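Local coordinates for protein acyl-CoA dehydrogenase (Slackia heliotrinireducens, PDB 4RM7) that belongs to the acyl-CoA dehydrogenase family, whose chains join helical N- and C-terminal domains through a middle domain of beta strands, at residues A[122-127]-A[187-192]. Residues are numbered along the deposited sequence; the frame is centred on the assembly and turned at random.
Sequences LSYALA and FWMVPR
Met189, a selenomethionine in this crystal, reaches across to Tyr124 and lays its terminal methyl on the phenol ring. CE sits over one face, 4.1 Å from the ring centroid and 21° off the normal, displaced toward the rim at Tyr124 CG, so this is a CH-pi contact. The selenium stands further to the side: SE is 5.0 Å from the same centroid, approaches it obliquely, and packs instead against the base of the side chain, 3.6 Å from Tyr124 CB. Together the two atoms make a Met-aromatic contact in which the methyl, rather than the selenium, takes the face. With its own CG anti to the backbone N (chi1 -175°), the Met189 side chain leaves its strand and then folds at both chi2 and chi3, turning CE onto the ring and crossing the tyrosine side chain at about a right angle. The Tyr124 hydroxyl is hydrogen-bonded to the carbonyl O of Gln96, which ties down the far end of the ring.

A second, lighter touch joins Leu126 and Phe187. Here one leucine methyl does the work, CD1 lying 4.2 Å from Phe187 CE1 at an oblique approach to the ring.

The strands 124-127 and 184-191 are not neighbours in the sheet of the middle domain: strand 168-175 runs between them, parallel to the first and antiparallel to the second, and Leu170 from it touches both Phe187 and Met189. Helices 90-103 and 106-119 pack against this cluster, Leu100 meeting Tyr124 and Met189 and Phe112 setting its ring steeply against that of Tyr124, so the contact lies where the beta domain meets those two helices.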
loop_
_atom_site.group_PDB
_atom_site.type_symbol
_atom_site.label_atom_id
_atom_site.label_comp_id
_atom_site.label_asym_id
_atom_site.label_seq_id
_atom_site.Cartn_x
_atom_site.Cartn_y
_atom_site.Cartn_z
ATOM N N LEU A 122 29.636 -23.317 -18.137
ATOM C CA LEU A 122 29.304 -23.178 -19.540
ATOM C C LEU A 122 30.309 -22.244 -20.168
ATOM O O LEU A 122 30.711 -21.267 -19.567
ATOM C CB LEU A 122 27.905 -22.609 -19.706
ATOM C CG LEU A 122 26.754 -23.596 -19.589
ATOM C CD1 LEU A 122 25.435 -22.877 -19.762
ATOM C CD2 LEU A 122 26.884 -24.700 -20.616
ATOM N N SER A 123 30.726 -22.555 -21.378
ATOM C CA SER A 123 31.772 -21.799 -22.032
ATOM C C SER A 123 31.228 -20.642 -22.850
ATOM O O SER A 123 31.967 -20.001 -23.568
ATOM C CB SER A 123 32.632 -22.709 -22.901
ATOM O OG SER A 123 31.921 -23.154 -24.033
ATOM N N TYR A 124 29.932 -20.394 -22.770
ATOM C CA TYR A 124 29.336 -19.314 -23.535
ATOM C C TYR A 124 28.438 -18.420 -22.701
ATOM O O TYR A 124 27.996 -18.801 -21.639
ATOM C CB TYR A 124 28.575 -19.860 -24.738
ATOM C CG TYR A 124 27.411 -20.740 -24.393
ATOM C CD1 TYR A 124 26.158 -20.207 -24.192
ATOM C CD2 TYR A 124 27.564 -22.104 -24.279
ATOM C CE1 TYR A 124 25.087 -21.011 -23.880
ATOM C CE2 TYR A 124 26.497 -22.915 -23.969
ATOM C CZ TYR A 124 25.264 -22.360 -23.771
ATOM O OH TYR A 124 24.199 -23.164 -23.458
ATOM N N ALA A 125 28.211 -17.209 -23.183
ATOM C CA ALA A 125 27.313 -16.276 -22.530
ATOM C C ALA A 125 26.246 -15.783 -23.485
ATOM O O ALA A 125 26.534 -15.466 -24.617
ATOM C CB ALA A 125 28.084 -15.112 -21.955
ATOM N N LEU A 126 25.012 -15.728 -23.010
ATOM C CA LEU A 126 23.852 -15.385 -23.810
ATOM C C LEU A 126 23.740 -13.878 -24.003
ATOM O O LEU A 126 23.714 -13.139 -23.031
ATOM C CB LEU A 126 22.614 -15.930 -23.107
ATOM C CG LEU A 126 21.232 -15.896 -23.743
ATOM C CD1 LEU A 126 21.215 -16.639 -25.078
ATOM C CD2 LEU A 126 20.243 -16.515 -22.772
ATOM N N ALA A 127 23.682 -13.407 -25.243
ATOM C CA ALA A 127 23.569 -11.965 -25.466
ATOM C C ALA A 127 22.366 -11.608 -26.319
ATOM O O ALA A 127 22.419 -11.717 -27.541
ATOM C CB ALA A 127 24.841 -11.434 -26.109
ATOM N N PHE A 187 20.475 -16.938 -34.498
ATOM C CA PHE A 187 21.407 -17.027 -33.380
ATOM C C PHE A 187 22.802 -17.334 -33.906
ATOM O O PHE A 187 22.961 -18.114 -34.844
ATOM C CB PHE A 187 20.978 -18.100 -32.379
ATOM C CG PHE A 187 20.221 -17.566 -31.184
ATOM C CD1 PHE A 187 20.868 -16.809 -30.212
ATOM C CD2 PHE A 187 18.868 -17.849 -31.014
ATOM C CE1 PHE A 187 20.180 -16.323 -29.108
ATOM C CE2 PHE A 187 18.171 -17.370 -29.908
ATOM C CZ PHE A 187 18.831 -16.608 -28.955
ATOM N N TRP A 188 23.811 -16.725 -33.287
ATOM C CA TRP A 188 25.198 -16.904 -33.693
ATOM C C TRP A 188 26.101 -17.162 -32.492
ATOM O O TRP A 188 26.121 -16.373 -31.550
ATOM C CB TRP A 188 25.692 -15.668 -34.429
ATOM C CG TRP A 188 24.912 -15.307 -35.639
ATOM C CD1 TRP A 188 23.705 -14.670 -35.685
ATOM C CD2 TRP A 188 25.304 -15.529 -36.999
ATOM N NE1 TRP A 188 23.315 -14.495 -36.997
ATOM C CE2 TRP A 188 24.280 -15.012 -37.818
ATOM C CE3 TRP A 188 26.417 -16.120 -37.604
ATOM C CZ2 TRP A 188 24.340 -15.074 -39.204
ATOM C CZ3 TRP A 188 26.477 -16.176 -38.978
ATOM C CH2 TRP A 188 25.445 -15.659 -39.765
HETATM N N MSE A 189 26.865 -18.248 -32.529
HETATM C CA MSE A 189 27.829 -18.527 -31.466
HETATM C C MSE A 189 29.183 -17.892 -31.803
HETATM O O MSE A 189 30.009 -18.487 -32.500
HETATM C CB MSE A 189 27.974 -20.039 -31.256
HETATM C CG MSE A 189 28.874 -20.434 -30.094
HETATM SE SE MSE A 189 28.190 -19.851 -28.365
HETATM C CE MSE A 189 26.665 -21.037 -28.179
ATOM N N VAL A 190 29.406 -16.679 -31.307
ATOM C CA VAL A 190 30.575 -15.904 -31.705
ATOM C C VAL A 190 31.710 -16.003 -30.703
ATOM O O VAL A 190 31.533 -15.687 -29.532
ATOM C CB VAL A 190 30.203 -14.425 -31.887
ATOM C CG1 VAL A 190 31.405 -13.610 -32.352
ATOM C CG2 VAL A 190 29.044 -14.292 -32.859
ATOM N N PRO A 191 32.887 -16.451 -31.163
ATOM C CA PRO A 191 34.103 -16.472 -30.334
ATOM C C PRO A 191 34.435 -15.077 -29.828
ATOM O O PRO A 191 34.376 -14.127 -30.608
ATOM C CB PRO A 191 35.190 -16.967 -31.297
ATOM C CG PRO A 191 34.452 -17.658 -32.395
ATOM C CD PRO A 191 33.132 -16.952 -32.525
ATOM N N ARG A 192 34.786 -14.957 -28.553
ATOM C CA ARG A 192 35.059 -13.661 -27.940
ATOM C C ARG A 192 36.335 -13.054 -28.532
ATOM O O ARG A 192 36.606 -11.860 -28.378
ATOM C CB ARG A 192 35.168 -13.818 -26.414
ATOM C CG ARG A 192 35.516 -12.558 -25.634
ATOM C CD ARG A 192 34.306 -11.646 -25.379
ATOM N NE ARG A 192 34.562 -10.697 -24.289
ATOM C CZ ARG A 192 35.370 -9.639 -24.387
ATOM N NH1 ARG A 192 35.546 -8.843 -23.346
ATOM N NH2 ARG A 192 36.013 -9.375 -25.521
#